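Local coordinates for uncharacterized protein (Cytophaga hutchinsonii, PDB 3OMT) that probably acts as the DNA-binding antitoxin of a toxin-antitoxin pair, as a helix-turn-helix protein of the Xre family, at residues F54-A57 and E58-V62. Residues are numbered along the deposited sequence; the frame is centred on the assembly and turned at random.
Sequences FDIA and EALNV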
loop_
_atom_site.group_PDB
_atom_site.type_symbol
_atom_site.label_atom_id
_atom_site.label_comp_id
_atom_site.label_asym_id
_atom_site.label_seq_id
_atom_site.Cartn_x
_atom_site.Cartn_y
_atom_site.Cartn_z
ATOM N N PHE A 54 3.493 5.088 4.461
ATOM C CA PHE A 54 4.523 4.925 5.495
ATOM C C PHE A 54 4.605 6.211 6.368
ATOM O O PHE A 54 4.754 6.119 7.583
ATOM C CB PHE A 54 5.899 4.572 4.899
ATOM C CG PHE A 54 6.086 3.100 4.597
ATOM C CD1 PHE A 54 6.953 2.321 5.354
ATOM C CD2 PHE A 54 5.376 2.503 3.583
ATOM C CE1 PHE A 54 7.125 0.979 5.107
ATOM C CE2 PHE A 54 5.517 1.173 3.326
ATOM C CZ PHE A 54 6.411 0.391 4.070
ATOM N N ASP A 55 4.499 7.378 5.748
ATOM C CA ASP A 55 4.490 8.675 6.459
ATOM C C ASP A 55 3.285 8.781 7.407
ATOM O O ASP A 55 3.432 9.190 8.540
ATOM C CB ASP A 55 4.449 9.821 5.462
ATOM C CG ASP A 55 5.767 10.056 4.757
ATOM O OD1 ASP A 55 6.828 9.525 5.177
ATOM O OD2 ASP A 55 5.724 10.809 3.758
ATOM N N ILE A 56 2.105 8.350 6.939
ATOM C CA ILE A 56 0.895 8.312 7.751
ATOM C C ILE A 56 1.106 7.386 8.953
ATOM O O ILE A 56 0.750 7.733 10.091
ATOM C CB ILE A 56 -0.326 7.880 6.953
ATOM C CG1 ILE A 56 -0.643 8.870 5.788
ATOM C CG2 ILE A 56 -1.528 7.692 7.868
ATOM C CD1 ILE A 56 -1.590 8.316 4.710
ATOM N N ALA A 57 1.664 6.199 8.703
ATOM C CA ALA A 57 1.848 5.168 9.723
ATOM C C ALA A 57 2.815 5.692 10.787
ATOM O O ALA A 57 2.624 5.501 11.979
ATOM C CB ALA A 57 2.389 3.929 9.088
ATOM N N GLU A 58 3.861 6.379 10.343
ATOM C CA GLU A 58 4.823 6.943 11.270
ATOM C C GLU A 58 4.162 8.036 12.165
ATOM O O GLU A 58 4.363 8.056 13.400
ATOM C CB GLU A 58 6.019 7.487 10.491
ATOM C CG GLU A 58 7.032 8.197 11.389
ATOM C CD GLU A 58 8.109 8.918 10.566
ATOM O OE1 GLU A 58 7.796 9.520 9.503
ATOM O OE2 GLU A 58 9.262 8.926 11.016
ATOM N N ALA A 59 3.364 8.900 11.562
ATOM C CA ALA A 59 2.639 9.960 12.267
ATOM C C ALA A 59 1.701 9.401 13.323
ATOM O O ALA A 59 1.631 9.922 14.454
ATOM C CB ALA A 59 1.881 10.870 11.276
ATOM N N LEU A 60 1.004 8.335 12.956
ATOM C CA LEU A 60 0.041 7.676 13.841
ATOM C C LEU A 60 0.636 6.675 14.796
ATOM O O LEU A 60 -0.070 6.179 15.706
ATOM C CB LEU A 60 -1.054 7.004 13.035
ATOM C CG LEU A 60 -2.020 7.972 12.399
ATOM C CD1 LEU A 60 -2.872 7.336 11.352
ATOM C CD2 LEU A 60 -2.916 8.703 13.450
ATOM N N ASN A 61 1.890 6.322 14.587
ATOM C CA ASN A 61 2.571 5.294 15.402
ATOM C C ASN A 61 1.899 3.910 15.344
ATOM O O ASN A 61 1.620 3.265 16.387
ATOM C CB ASN A 61 2.706 5.734 16.871
ATOM C CG ASN A 61 3.694 4.887 17.625
ATOM O OD1 ASN A 61 4.614 4.348 17.038
ATOM N ND2 ASN A 61 3.502 4.755 18.922
ATOM N N VAL A 62 1.611 3.484 14.112
ATOM C CA VAL A 62 1.028 2.189 13.839
ATOM C C VAL A 62 1.845 1.534 12.747
ATOM O O VAL A 62 2.513 2.200 11.954
ATOM C CB VAL A 62 -0.495 2.281 13.371
ATOM C CG1 VAL A 62 -1.321 2.897 14.449
ATOM C CG2 VAL A 62 -0.650 3.026 12.017
HETATM O O HOH W 1 5.415 11.000 9.134
HETATM O O HOH W 2 7.997 7.845 7.100
#
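The carbonyl oxygen of D55 is gripped twice: the backbone N of A59 donates to D55 O at 3.0 Å, an ordinary i to i+4 helix bond, and a water gives the same oxygen a second hydrogen. That water also donates to OE1 of E58, while another water joins E58 OE1 to D55 OD1, so one carboxylate oxygen receives two water hydrogens. With CG anti to the backbone N (chi1 176°) the E58 chain stands out from the helix, and the turn of its carboxylate brings OE1 back toward the D55 side. The two carboxylates do not touch: D55 OD1 and E58 OE1 are 4.4 Å apart, and the bridging water, set off to one side and donating to both oxygens, would probably ease the repulsion on this exposed face if both groups are charged.

Further along, L60 N bonds to I56 O at 2.9 Å in the final turn of the helix. N61 then adopts positive phi (60°) as the C' residue of a Schellman motif. Its evidence is the 3.1 Å bond from V62 N to A57 O, nearly straight at 166°, together with a weak bond from N61 N to E58 O. The reversal folds V62 back over A57, with V62 CG2 4.3 Å from A57 CB. On the buried side I56 and L60 lie side by side and point the same way, I56 CG2 meeting L60 CD1 at 3.8 Å.

The C-terminal part of helix 50-60 and the turn after it pack on two neighbouring helices. I56 reaches L13, L60 reaches V16 and L17, and V62 reaches K20, all on helix 13-20; L60 also meets W26 of helix 24-30. F54 sets its ring edge-to-face with F10 of the second subunit, whose K72 hydrogen-bonds N61 OD1.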